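Phosphorylated carbohydrates phosphatase TM_1254 (Thermotoga maritima msb8, PDB 3KBB) removes the phosphate group from phosphorylated sugars such as erythrose 4-phosphate, fructose 6-phosphate and mannose 6-phosphate, using a divalent metal cation. Local coordinates at residues F127-F132 and L150-V155; A104-T109 and P143-L148; E2-D7 and K99-A104. All blocks are in the same frame, centred on the assembly; numbering follows the deposited sequence.

How the contacts relate
All three contacts belong to the parallel sheet of the HAD-like domain, whose strands 129-131, 102-106 and 3-7 lie side by side. Contact 3 is the buried join of two neighbouring strands, built on backbone hydrogen bonds, and strand 3-7 leads to the presumed nucleophile Asp7. Contacts 1 and 2 instead set helix 144-153 on one face of that sheet, and side chains do the work. Contact 2, also buried, uses the N-terminal part of the helix and ends at a sulfate-filled anion site; contact 1, at the outermost strand, is only partly buried and adds an arginine to its aliphatic core. Ala104 lies in segments of contacts 2 and 3 but touches across only contact 3.

Contact 1 of 3, residues F127-F132 and L150-V155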
ATOM      1  N   PHE A 127       4.568  -7.388  13.155  1.00 18.63           N
ATOM      2  CA  PHE A 127       4.750  -5.989  13.477  1.00 18.64           C
ATOM      3  C   PHE A 127       4.632  -5.663  14.948  1.00 19.57           C
ATOM      4  O   PHE A 127       3.759  -6.193  15.634  1.00 20.72           O
ATOM      5  CB  PHE A 127       3.755  -5.183  12.643  1.00 18.22           C
ATOM      6  CG  PHE A 127       4.076  -5.248  11.165  1.00 15.00           C
ATOM      7  CD1 PHE A 127       5.098  -4.459  10.662  1.00 17.72           C
ATOM      8  CD2 PHE A 127       3.443  -6.154  10.349  1.00 15.11           C
ATOM      9  CE1 PHE A 127       5.453  -4.534   9.337  1.00 18.92           C
ATOM     10  CE2 PHE A 127       3.741  -6.237   8.996  1.00 18.54           C
ATOM     11  CZ  PHE A 127       4.798  -5.437   8.488  1.00 17.65           C
ATOM     12  N   ASP A 128       5.503  -4.777  15.403  1.00 19.28           N
ATOM     13  CA  ASP A 128       5.496  -4.219  16.735  1.00 19.09           C
ATOM     14  C   ASP A 128       4.611  -2.971  16.796  1.00 19.94           C
ATOM     15  O   ASP A 128       3.922  -2.709  17.802  1.00 20.45           O
ATOM     16  CB  ASP A 128       6.922  -3.840  17.059  1.00 18.96           C
ATOM     17  CG  ASP A 128       7.852  -5.066  17.041  1.00 22.75           C
ATOM     18  OD1 ASP A 128       7.633  -5.992  17.858  1.00 24.61           O
ATOM     19  OD2 ASP A 128       8.781  -5.136  16.195  1.00 23.72           O
ATOM     20  N   VAL A 129       4.647  -2.197  15.719  1.00 18.57           N
ATOM     21  CA  VAL A 129       3.905  -0.941  15.655  1.00 19.15           C
ATOM     22  C   VAL A 129       3.183  -0.913  14.321  1.00 18.85           C
ATOM     23  O   VAL A 129       3.790  -1.207  13.272  1.00 18.47           O
ATOM     24  CB  VAL A 129       4.870   0.264  15.782  1.00 18.68           C
ATOM     25  CG1 VAL A 129       4.242   1.572  15.286  1.00 19.42           C
ATOM     26  CG2 VAL A 129       5.392   0.408  17.237  1.00 20.63           C
HETATM   27  N   MSE A 130       1.921  -0.474  14.307  1.00 17.09           N
HETATM   28  CA  MSE A 130       1.243  -0.334  13.018  1.00 18.17           C
HETATM   29  C   MSE A 130       0.414   0.944  13.080  1.00 18.65           C
HETATM   30  O   MSE A 130      -0.266   1.183  14.094  1.00 19.01           O
HETATM   31  CB  MSE A 130       0.338  -1.543  12.734  1.00 16.94           C
HETATM   32  CG  MSE A 130       1.041  -2.965  12.728  1.00 17.16           C
HETATM   33 SE   MSE A 130      -0.125  -4.321  12.032  1.00 23.78          SE
HETATM   34  CE  MSE A 130      -1.272  -4.593  13.617  1.00 19.50           C
ATOM     35  N   VAL A 131       0.534   1.807  12.077  1.00 16.14           N
ATOM     36  CA  VAL A 131      -0.217   3.077  12.057  1.00 16.95           C
ATOM     37  C   VAL A 131      -1.022   3.092  10.754  1.00 17.37           C
ATOM     38  O   VAL A 131      -0.488   2.696   9.690  1.00 18.29           O
ATOM     39  CB  VAL A 131       0.755   4.284  12.117  1.00 16.21           C
ATOM     40  CG1 VAL A 131       0.015   5.585  11.888  1.00 20.07           C
ATOM     41  CG2 VAL A 131       1.500   4.353  13.485  1.00 18.47           C
ATOM     42  N   PHE A 132      -2.283   3.562  10.827  1.00 16.03           N
ATOM     43  CA  PHE A 132      -3.250   3.433   9.734  1.00 16.54           C
ATOM     44  C   PHE A 132      -3.760   4.819   9.363  1.00 16.59           C
ATOM     45  O   PHE A 132      -3.575   5.753  10.116  1.00 17.55           O
ATOM     46  CB  PHE A 132      -4.403   2.509  10.187  1.00 16.97           C
ATOM     47  CG  PHE A 132      -3.911   1.135  10.567  1.00 16.67           C
ATOM     48  CD1 PHE A 132      -3.676   0.185   9.590  1.00 18.18           C
ATOM     49  CD2 PHE A 132      -3.648   0.837  11.894  1.00 16.38           C
ATOM     50  CE1 PHE A 132      -3.188  -1.083   9.915  1.00 19.02           C
ATOM     51  CE2 PHE A 132      -3.125  -0.422  12.231  1.00 15.58           C
ATOM     52  CZ  PHE A 132      -2.910  -1.369  11.223  1.00 17.11           C
ATOM     53  N   LEU A 150       7.151   6.966  14.315  1.00 17.71           N
ATOM     54  CA  LEU A 150       8.365   7.249  15.102  1.00 17.86           C
ATOM     55  C   LEU A 150       8.031   7.368  16.589  1.00 18.98           C
ATOM     56  O   LEU A 150       8.747   6.849  17.431  1.00 18.13           O
ATOM     57  CB  LEU A 150       9.090   8.487  14.610  1.00 18.39           C
ATOM     58  CG  LEU A 150       9.657   8.402  13.181  1.00 17.66           C
ATOM     59  CD1 LEU A 150      10.159   9.761  12.733  1.00 20.09           C
ATOM     60  CD2 LEU A 150      10.797   7.361  13.265  1.00 17.92           C
ATOM     61  N   GLU A 151       6.912   8.036  16.872  1.00 19.20           N
ATOM     62  CA  GLU A 151       6.437   8.208  18.253  1.00 20.41           C
ATOM     63  C   GLU A 151       6.140   6.901  18.921  1.00 20.30           C
ATOM     64  O   GLU A 151       6.594   6.670  20.053  1.00 21.70           O
ATOM     65  CB  GLU A 151       5.220   9.112  18.295  1.00 20.26           C
ATOM     66  CG  GLU A 151       4.763   9.411  19.752  1.00 25.05           C
ATOM     67  CD  GLU A 151       3.806  10.558  19.809  1.00 32.50           C
ATOM     68  OE1 GLU A 151       2.837  10.539  19.021  1.00 30.31           O
ATOM     69  OE2 GLU A 151       4.043  11.477  20.629  1.00 38.70           O
ATOM     70  N   ARG A 152       5.349   6.057  18.259  1.00 20.20           N
ATOM     71  CA  ARG A 152       4.949   4.792  18.798  1.00 21.33           C
ATOM     72  C   ARG A 152       6.145   3.824  18.927  1.00 21.44           C
ATOM     73  O   ARG A 152       6.187   3.013  19.844  1.00 22.66           O
ATOM     74  CB  ARG A 152       3.840   4.153  17.965  1.00 21.16           C
ATOM     75  CG  ARG A 152       2.464   4.913  18.068  1.00 20.53           C
ATOM     76  CD  ARG A 152       1.297   4.117  17.409  1.00 24.70           C
ATOM     77  NE  ARG A 152       0.067   4.925  17.419  1.00 26.14           N
ATOM     78  CZ  ARG A 152      -1.045   4.724  16.685  1.00 28.58           C
ATOM     79  NH1 ARG A 152      -1.185   3.694  15.852  1.00 26.73           N
ATOM     80  NH2 ARG A 152      -2.061   5.564  16.838  1.00 29.34           N
ATOM     81  N   LEU A 153       7.111   3.914  18.009  1.00 20.03           N
ATOM     82  CA  LEU A 153       8.327   3.091  18.105  1.00 20.71           C
ATOM     83  C   LEU A 153       9.318   3.605  19.180  1.00 21.50           C
ATOM     84  O   LEU A 153      10.196   2.848  19.651  1.00 22.20           O
ATOM     85  CB  LEU A 153       9.066   3.164  16.764  1.00 18.97           C
ATOM     86  CG  LEU A 153       8.520   2.415  15.560  1.00 18.93           C
ATOM     87  CD1 LEU A 153       9.257   2.925  14.331  1.00 19.07           C
ATOM     88  CD2 LEU A 153       8.793   0.904  15.748  1.00 19.87           C
ATOM     89  N   ASN A 154       9.173   4.877  19.522  1.00 20.93           N
ATOM     90  CA  ASN A 154      10.128   5.610  20.341  1.00 22.33           C
ATOM     91  C   ASN A 154      11.566   5.494  19.808  1.00 22.97           C
ATOM     92  O   ASN A 154      12.512   5.051  20.518  1.00 22.59           O
ATOM     93  CB  ASN A 154      10.010   5.128  21.797  1.00 24.31           C
ATOM     94  CG  ASN A 154      10.816   5.948  22.745  1.00 24.64           C
ATOM     95  OD1 ASN A 154      11.036   7.140  22.547  1.00 28.08           O
ATOM     96  ND2 ASN A 154      11.265   5.303  23.817  1.00 31.40           N
ATOM     97  N   VAL A 155      11.722   5.845  18.530  1.00 22.22           N
ATOM     98  CA  VAL A 155      13.032   5.832  17.858  1.00 22.80           C
ATOM     99  C   VAL A 155      13.249   7.126  17.069  1.00 22.18           C
ATOM    100  O   VAL A 155      12.292   7.790  16.635  1.00 22.45           O
ATOM    101  CB  VAL A 155      13.240   4.564  16.935  1.00 23.35           C
ATOM    102  CG1 VAL A 155      12.932   3.283  17.668  1.00 21.16           C
ATOM    103  CG2 VAL A 155      12.351   4.656  15.705  1.00 25.24           C
TER
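Val129 packs both of its methyls against the last turn of helix 144-153. CG1 lies 3.7 Å from CB of Arg152, and CG2 sits equally close to Leu153 CD2, at 3.7 Å. CG1 stands anti to the backbone N (chi1 162°) and CG2 beside it, which puts CG1 against Arg152 and CG2 mainly against Leu153. A beta-branched valine suits this place, being short and forked, so that it presents a methyl to each of two neighbouring helix residues.

Arg152 then runs past Val129 toward Val131, its chain extended from CG to NE. Its NH1 comes 3.6 Å from Val131 CG2, whose approach to the guanidinium is oblique. The same NH1 reaches the carbonyl of Met130, a selenomethionine, with O at the edge of the guanidinium and in its plane. This bond is weak, 3.2 Å from NH1 to O with 128° at the hydrogen; the stronger partner of NH1 is Gln135 OE1, which also accepts from Phe132 N. A long arginine fits the exposed flank: its aliphatic part covers valine while its charge meets polar atoms.

Farther out, Val131 also touches Ile145, Leu148 and Val149 of the same helix. Strand 129-131 is the outermost strand on its side, paired with strand 102-106, and the helix covers its face as in the layered alpha/beta sandwich of the HAD-like, Rossmann-type fold.

Contact 2 of 3, residues A104-T109 and P143-L148. With SO4 (sulfate ion), chain D.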
ATOM      1  N   ALA A 104       7.736  -1.937  11.884  1.00 16.90           N
ATOM      2  CA  ALA A 104       6.512  -1.148  11.885  1.00 16.21           C
ATOM      3  C   ALA A 104       5.883  -1.144  10.492  1.00 17.14           C
ATOM      4  O   ALA A 104       6.587  -1.277   9.479  1.00 16.86           O
ATOM      5  CB  ALA A 104       6.764   0.273  12.317  1.00 15.81           C
ATOM      6  N   LEU A 105       4.569  -0.925  10.477  1.00 18.01           N
ATOM      7  CA  LEU A 105       3.777  -0.795   9.261  1.00 19.12           C
ATOM      8  C   LEU A 105       3.180   0.612   9.259  1.00 19.27           C
ATOM      9  O   LEU A 105       2.715   1.096  10.301  1.00 20.43           O
ATOM     10  CB  LEU A 105       2.614  -1.784   9.318  1.00 19.23           C
ATOM     11  CG  LEU A 105       1.834  -1.601   8.028  1.00 19.52           C
ATOM     12  CD1 LEU A 105       2.433  -2.424   6.897  1.00 22.27           C
ATOM     13  CD2 LEU A 105       0.346  -1.855   8.212  1.00 24.45           C
ATOM     14  N   ALA A 106       3.200   1.294   8.111  1.00 19.67           N
ATOM     15  CA  ALA A 106       2.483   2.557   7.971  1.00 20.29           C
ATOM     16  C   ALA A 106       1.649   2.432   6.683  1.00 22.15           C
ATOM     17  O   ALA A 106       2.161   2.002   5.631  1.00 23.12           O
ATOM     18  CB  ALA A 106       3.422   3.758   7.934  1.00 20.48           C
ATOM     19  N   THR A 107       0.366   2.758   6.757  1.00 17.90           N
ATOM     20  CA  THR A 107      -0.480   2.670   5.577  1.00 18.53           C
ATOM     21  C   THR A 107      -1.536   3.747   5.607  1.00 17.71           C
ATOM     22  O   THR A 107      -2.034   4.081   6.682  1.00 18.95           O
ATOM     23  CB  THR A 107      -1.160   1.295   5.446  1.00 17.87           C
ATOM     24  OG1 THR A 107      -2.005   1.283   4.289  1.00 18.34           O
ATOM     25  CG2 THR A 107      -2.004   0.953   6.714  1.00 19.58           C
ATOM     26  N   SER A 108      -1.896   4.274   4.431  1.00 18.40           N
ATOM     27  CA  SER A 108      -2.998   5.216   4.330  1.00 18.70           C
ATOM     28  C   SER A 108      -4.358   4.517   4.486  1.00 19.54           C
ATOM     29  O   SER A 108      -5.392   5.175   4.657  1.00 20.81           O
ATOM     30  CB  SER A 108      -2.953   5.919   2.955  1.00 19.80           C
ATOM     31  OG  SER A 108      -1.702   6.579   2.794  1.00 22.62           O
ATOM     32  N   THR A 109      -4.369   3.195   4.338  1.00 18.33           N
ATOM     33  CA  THR A 109      -5.601   2.404   4.411  1.00 19.43           C
ATOM     34  C   THR A 109      -6.113   2.426   5.849  1.00 19.98           C
ATOM     35  O   THR A 109      -5.311   2.266   6.767  1.00 19.59           O
ATOM     36  CB  THR A 109      -5.315   0.939   4.045  1.00 20.03           C
ATOM     37  OG1 THR A 109      -4.844   0.871   2.688  1.00 20.42           O
ATOM     38  CG2 THR A 109      -6.575   0.107   4.166  1.00 20.78           C
ATOM     39  N   PRO A 143       3.877  14.740   6.820  1.00 17.24           N
ATOM     40  CA  PRO A 143       4.692  13.782   7.609  1.00 17.18           C
ATOM     41  C   PRO A 143       3.976  13.193   8.850  1.00 17.18           C
ATOM     42  O   PRO A 143       4.551  12.284   9.489  1.00 16.15           O
ATOM     43  CB  PRO A 143       5.885  14.631   8.045  1.00 17.57           C
ATOM     44  CG  PRO A 143       5.285  16.054   8.080  1.00 17.73           C
ATOM     45  CD  PRO A 143       4.424  16.103   6.900  1.00 17.55           C
ATOM     46  N   GLU A 144       2.760  13.661   9.172  1.00 16.43           N
ATOM     47  CA  GLU A 144       2.027  13.148  10.353  1.00 16.69           C
ATOM     48  C   GLU A 144       2.117  11.621  10.569  1.00 16.82           C
ATOM     49  O   GLU A 144       2.432  11.137  11.689  1.00 17.22           O
ATOM     50  CB  GLU A 144       0.566  13.602  10.306  1.00 17.10           C
ATOM     51  CG  GLU A 144      -0.051  13.582  11.673  1.00 18.89           C
ATOM     52  CD  GLU A 144      -1.526  13.998  11.675  1.00 21.21           C
ATOM     53  OE1 GLU A 144      -1.938  14.715  10.743  1.00 20.32           O
ATOM     54  OE2 GLU A 144      -2.229  13.603  12.646  1.00 23.95           O
ATOM     55  N   ILE A 145       1.819  10.855   9.526  1.00 15.99           N
ATOM     56  CA  ILE A 145       1.803   9.405   9.666  1.00 15.40           C
ATOM     57  C   ILE A 145       3.156   8.814  10.082  1.00 15.73           C
ATOM     58  O   ILE A 145       3.208   7.955  10.952  1.00 16.01           O
ATOM     59  CB  ILE A 145       1.218   8.725   8.420  1.00 15.84           C
ATOM     60  CG1 ILE A 145       0.809   7.274   8.738  1.00 17.42           C
ATOM     61  CG2 ILE A 145       2.112   8.867   7.204  1.00 15.45           C
ATOM     62  CD1 ILE A 145       0.068   6.593   7.625  1.00 20.50           C
ATOM     63  N   TYR A 146       4.239   9.299   9.464  1.00 15.64           N
ATOM     64  CA  TYR A 146       5.578   8.812   9.864  1.00 15.86           C
ATOM     65  C   TYR A 146       6.001   9.334  11.225  1.00 15.50           C
ATOM     66  O   TYR A 146       6.670   8.620  11.951  1.00 14.18           O
ATOM     67  CB  TYR A 146       6.622   9.128   8.777  1.00 15.39           C
ATOM     68  CG  TYR A 146       6.468   8.086   7.684  1.00 16.18           C
ATOM     69  CD1 TYR A 146       6.962   6.771   7.857  1.00 18.56           C
ATOM     70  CD2 TYR A 146       5.806   8.387   6.494  1.00 17.48           C
ATOM     71  CE1 TYR A 146       6.789   5.804   6.878  1.00 21.76           C
ATOM     72  CE2 TYR A 146       5.621   7.425   5.494  1.00 16.41           C
ATOM     73  CZ  TYR A 146       6.119   6.121   5.705  1.00 18.36           C
ATOM     74  OH  TYR A 146       5.955   5.139   4.755  1.00 21.96           O
ATOM     75  N   LEU A 147       5.642  10.575  11.556  1.00 16.24           N
ATOM     76  CA  LEU A 147       5.897  11.121  12.921  1.00 16.53           C
ATOM     77  C   LEU A 147       5.217  10.244  13.983  1.00 17.88           C
ATOM     78  O   LEU A 147       5.811   9.953  15.042  1.00 18.92           O
ATOM     79  CB  LEU A 147       5.447  12.604  12.982  1.00 16.27           C
ATOM     80  CG  LEU A 147       6.311  13.542  12.140  1.00 15.90           C
ATOM     81  CD1 LEU A 147       5.561  14.913  11.973  1.00 18.42           C
ATOM     82  CD2 LEU A 147       7.733  13.740  12.711  1.00 18.64           C
ATOM     83  N   LEU A 148       3.987   9.785  13.712  1.00 18.04           N
ATOM     84  CA  LEU A 148       3.272   8.918  14.661  1.00 18.01           C
ATOM     85  C   LEU A 148       3.941   7.529  14.752  1.00 17.95           C
ATOM     86  O   LEU A 148       4.063   6.959  15.853  1.00 19.29           O
ATOM     87  CB  LEU A 148       1.800   8.778  14.251  1.00 17.54           C
ATOM     88  CG  LEU A 148       0.849   8.011  15.205  1.00 18.26           C
ATOM     89  CD1 LEU A 148       0.962   8.518  16.645  1.00 20.13           C
ATOM     90  CD2 LEU A 148      -0.603   8.061  14.655  1.00 19.53           C
TER
HETATM   91  S   SO4 D 226      -0.938   2.439   1.565  0.50 27.07           S
HETATM   92  O1  SO4 D 226      -0.428   1.175   2.120  0.50 14.21           O
HETATM   93  O2  SO4 D 226      -0.717   2.482   0.123  0.50 20.72           O
HETATM   94  O3  SO4 D 226      -2.411   2.496   1.704  0.50 24.57           O
HETATM   95  O4  SO4 D 226      -0.299   3.668   2.150  0.50 20.48           O
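Ala106 meets helix 144-153 with its one methyl, CB, which lies 4.1 Å from CE1 of Tyr146 and approaches that ring obliquely. The same CB is 4.4 Å from CD1 of Ile145, so a small residue suits a strand position that faces two large side chains of one helix. Tyr146 OH goes on to hydrogen-bond Glu164, tying a mostly apolar packing residue to the active-site region.

At Thr107 the strand gives way to a loop. Its carbonyl O is touched by Ile145 CD1 at 3.4 Å; CG1 of this isoleucine is anti to the backbone N (chi1 -163°), and the chain continues extended toward the loop. The Thr107 side chain leaves the backbone on the side away from the helix. OG1 accepts from Thr109 N at 3.0 Å, closing an ST turn, and donates to sulfate O1 at 2.7 Å. This Thr-Ser after the second strand of the HAD-like fold corresponds to motif II of the superfamily, whose Thr or Ser hydroxyl binds the transferring phosphoryl group; the sulfate, probably from the crystallisation liquor, is consistent with that role. An alanine here would probably leave sulfate O1 without this donor and Thr109 N without its acceptor, loosening the turn.

Ser108 offers its backbone N to sulfate O4 at 2.8 Å, with a nearly straight 173° at the hydrogen. Lys140 NZ and Asp9 N bind the same ion, surrounding it with donors from several loops. Beyond Ser108, Thr109 places OG1 3.1 Å from sulfate O3.

Contact 3 of 3, residues E2-D7 and K99-A104; sequences EAVIFD and KRIKLA
Val4 bonds to strand 102-106 through both its backbone N and its backbone O: the N donates to Lys102 O at 3.0 Å, and the O accepts from Ala104 N at 2.9 Å. Such alternation is the ladder of parallel strands, here the first two by sequence of the HAD-like Rossmann-type sheet, brought together across a long, mainly helical connection. Phe6 N continues it to Ala104 O at 2.9 Å. At the other end Lys102 N to Glu2 O is longer, 3.2 Å. The two strand axes run 16° from parallel, 4.8 Å apart at closest approach.

The small Ala3 and Ala104 and the branched Ile5 lie on the face covered by helix 144-153: Ala3 touches Leu153, Ala104 touches Val149, and Ile5 touches both Tyr146 and Val149. The small alanines put only a methyl under the helix, and Ile5 lays its CG1 on Ala104 CB. Lys102 starts on this face too, but its extended chain leads NZ away to Leu153 O; a long lysine suits this exposed position because its amine can reach a polar atom at the C-terminal end of helix 144-153.

Val4 and Leu103 turn to the opposite face, under helix 89-98, where Val96 and Leu93 meet them. The strand leads on to Asp7, the nucleophile by similarity, whose OD1 forms a salt bridge with Lys140. Leu103 CG is anti to its backbone N (chi1 -164°), and its CD1 ends 3.5 Å from CE2 of the Phe6 ring, which it approaches obliquely.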
ATOM      1  N   GLU A   2      17.467   0.838  14.466  1.00 24.19           N
ATOM      2  CA  GLU A   2      16.572   0.494  15.559  1.00 22.72           C
ATOM      3  C   GLU A   2      15.196   0.086  15.086  1.00 22.10           C
ATOM      4  O   GLU A   2      14.466  -0.610  15.801  1.00 22.13           O
ATOM      5  CB  GLU A   2      16.496   1.632  16.568  1.00 24.03           C
ATOM      6  CG  GLU A   2      17.809   1.759  17.357  1.00 26.58           C
ATOM      7  CD  GLU A   2      17.756   2.737  18.515  0.50 28.37           C
ATOM      8  OE1 GLU A   2      16.660   3.244  18.841  0.50 27.33           O
ATOM      9  OE2 GLU A   2      18.834   2.991  19.113  0.50 28.69           O
ATOM     10  N   ALA A   3      14.836   0.503  13.872  1.00 19.53           N
ATOM     11  CA  ALA A   3      13.569   0.060  13.325  1.00 18.97           C
ATOM     12  C   ALA A   3      13.560   0.053  11.803  1.00 17.82           C
ATOM     13  O   ALA A   3      14.320   0.772  11.151  1.00 16.73           O
ATOM     14  CB  ALA A   3      12.415   0.934  13.836  1.00 18.10           C
ATOM     15  N   VAL A   4      12.680  -0.788  11.273  1.00 16.88           N
ATOM     16  CA  VAL A   4      12.401  -0.815   9.839  1.00 17.10           C
ATOM     17  C   VAL A   4      10.888  -0.611   9.648  1.00 17.86           C
ATOM     18  O   VAL A   4      10.077  -1.265  10.323  1.00 18.39           O
ATOM     19  CB  VAL A   4      12.837  -2.152   9.203  1.00 18.30           C
ATOM     20  CG1 VAL A   4      12.508  -2.193   7.705  1.00 17.78           C
ATOM     21  CG2 VAL A   4      14.359  -2.381   9.385  1.00 19.32           C
ATOM     22  N   ILE A   5      10.524   0.357   8.804  1.00 16.56           N
ATOM     23  CA  ILE A   5       9.134   0.702   8.569  1.00 15.61           C
ATOM     24  C   ILE A   5       8.717   0.338   7.131  1.00 16.84           C
ATOM     25  O   ILE A   5       9.414   0.698   6.180  1.00 16.94           O
ATOM     26  CB  ILE A   5       8.905   2.223   8.784  1.00 16.70           C
ATOM     27  CG1 ILE A   5       9.442   2.702  10.169  1.00 15.65           C
ATOM     28  CG2 ILE A   5       7.423   2.513   8.615  1.00 15.72           C
ATOM     29  CD1 ILE A   5       9.580   4.243  10.292  1.00 17.32           C
ATOM     30  N   PHE A   6       7.590  -0.351   6.967  1.00 16.08           N
ATOM     31  CA  PHE A   6       7.092  -0.725   5.656  1.00 17.61           C
ATOM     32  C   PHE A   6       5.788  -0.022   5.368  1.00 17.20           C
ATOM     33  O   PHE A   6       4.867  -0.042   6.197  1.00 18.15           O
ATOM     34  CB  PHE A   6       6.813  -2.222   5.591  1.00 17.36           C
ATOM     35  CG  PHE A   6       8.052  -3.074   5.508  1.00 18.82           C
ATOM     36  CD1 PHE A   6       8.473  -3.595   4.273  1.00 18.71           C
ATOM     37  CD2 PHE A   6       8.812  -3.344   6.658  1.00 22.23           C
ATOM     38  CE1 PHE A   6       9.641  -4.410   4.191  1.00 19.38           C
ATOM     39  CE2 PHE A   6       9.964  -4.143   6.572  1.00 18.96           C
ATOM     40  CZ  PHE A   6      10.376  -4.646   5.326  1.00 19.54           C
ATOM     41  N   ASP A   7       5.640   0.517   4.168  1.00 17.12           N
ATOM     42  CA  ASP A   7       4.297   0.766   3.638  1.00 18.01           C
ATOM     43  C   ASP A   7       3.621  -0.578   3.341  1.00 18.29           C
ATOM     44  O   ASP A   7       4.309  -1.603   3.180  1.00 17.30           O
ATOM     45  CB  ASP A   7       4.400   1.604   2.362  1.00 18.39           C
ATOM     46  CG  ASP A   7       3.051   2.118   1.896  1.00 21.42           C
ATOM     47  OD1 ASP A   7       2.165   2.332   2.746  1.00 20.26           O
ATOM     48  OD2 ASP A   7       2.888   2.251   0.679  1.00 26.11           O
ATOM     49  N   LYS A  99      16.970  -9.960  13.910  1.00 26.23           N
ATOM     50  CA  LYS A  99      17.982  -9.019  14.390  1.00 27.41           C
ATOM     51  C   LYS A  99      17.563  -8.273  15.665  1.00 27.00           C
ATOM     52  O   LYS A  99      18.282  -7.401  16.156  1.00 27.05           O
ATOM     53  CB  LYS A  99      18.349  -8.023  13.288  1.00 28.11           C
ATOM     54  CG  LYS A  99      18.917  -8.718  12.051  1.00 29.13           C
ATOM     55  CD  LYS A  99      20.354  -9.213  12.281  0.50 36.48           C
ATOM     56  CE  LYS A  99      21.350  -8.388  11.492  0.50 39.53           C
ATOM     57  NZ  LYS A  99      22.659  -8.293  12.230  0.50 41.88           N
ATOM     58  N   ARG A 100      16.391  -8.641  16.173  1.00 27.02           N
ATOM     59  CA  ARG A 100      15.791  -8.029  17.339  1.00 27.63           C
ATOM     60  C   ARG A 100      15.686  -6.510  17.157  1.00 27.28           C
ATOM     61  O   ARG A 100      16.041  -5.702  18.027  1.00 27.88           O
ATOM     62  CB  ARG A 100      16.520  -8.476  18.616  1.00 28.87           C
ATOM     63  CG  ARG A 100      16.410  -9.990  18.833  1.00 31.74           C
ATOM     64  CD  ARG A 100      17.546 -10.505  19.741  0.50 35.95           C
ATOM     65  NE  ARG A 100      18.863 -10.322  19.123  0.50 38.84           N
ATOM     66  CZ  ARG A 100      19.762  -9.414  19.503  0.50 40.10           C
ATOM     67  NH1 ARG A 100      19.513  -8.605  20.527  0.50 40.73           N
ATOM     68  NH2 ARG A 100      20.918  -9.320  18.856  0.50 40.93           N
ATOM     69  N   ILE A 101      15.225  -6.145  15.968  1.00 25.72           N
ATOM     70  CA  ILE A 101      15.012  -4.749  15.600  1.00 25.40           C
ATOM     71  C   ILE A 101      13.477  -4.601  15.499  1.00 23.35           C
ATOM     72  O   ILE A 101      12.805  -5.537  15.085  1.00 23.26           O
ATOM     73  CB  ILE A 101      15.761  -4.470  14.233  1.00 24.87           C
ATOM     74  CG1 ILE A 101      17.271  -4.422  14.520  1.00 27.00           C
ATOM     75  CG2 ILE A 101      15.302  -3.169  13.533  1.00 27.45           C
ATOM     76  CD1 ILE A 101      18.138  -4.233  13.314  1.00 26.94           C
ATOM     77  N   LYS A 102      12.957  -3.421  15.813  1.00 21.82           N
ATOM     78  CA  LYS A 102      11.496  -3.222  15.798  1.00 21.45           C
ATOM     79  C   LYS A 102      11.009  -3.105  14.370  1.00 20.91           C
ATOM     80  O   LYS A 102      11.752  -2.588  13.499  1.00 19.85           O
ATOM     81  CB  LYS A 102      11.161  -1.921  16.503  1.00 22.28           C
ATOM     82  CG  LYS A 102      11.237  -2.036  18.031  1.00 24.32           C
ATOM     83  CD  LYS A 102      10.945  -0.692  18.659  1.00 25.60           C
ATOM     84  CE  LYS A 102      11.134  -0.743  20.162  1.00 30.45           C
ATOM     85  NZ  LYS A 102      10.455   0.431  20.757  1.00 33.11           N
ATOM     86  N   LEU A 103       9.779  -3.561  14.131  1.00 19.93           N
ATOM     87  CA  LEU A 103       9.217  -3.624  12.784  1.00 19.74           C
ATOM     88  C   LEU A 103       7.920  -2.856  12.829  1.00 18.89           C
ATOM     89  O   LEU A 103       7.102  -3.095  13.737  1.00 18.23           O
ATOM     90  CB  LEU A 103       8.933  -5.071  12.403  1.00 20.51           C
ATOM     91  CG  LEU A 103       8.679  -5.607  10.994  1.00 23.73           C
ATOM     92  CD1 LEU A 103       9.637  -4.987   9.955  1.00 22.81           C
ATOM     93  CD2 LEU A 103       8.807  -7.174  10.953  1.00 21.22           C
ATOM     94  N   ALA A 104       7.736  -1.937  11.884  1.00 16.90           N
ATOM     95  CA  ALA A 104       6.512  -1.148  11.885  1.00 16.21           C
ATOM     96  C   ALA A 104       5.883  -1.144  10.492  1.00 17.14           C
ATOM     97  O   ALA A 104       6.587  -1.277   9.479  1.00 16.86           O
ATOM     98  CB  ALA A 104       6.764   0.273  12.317  1.00 15.81           C
TER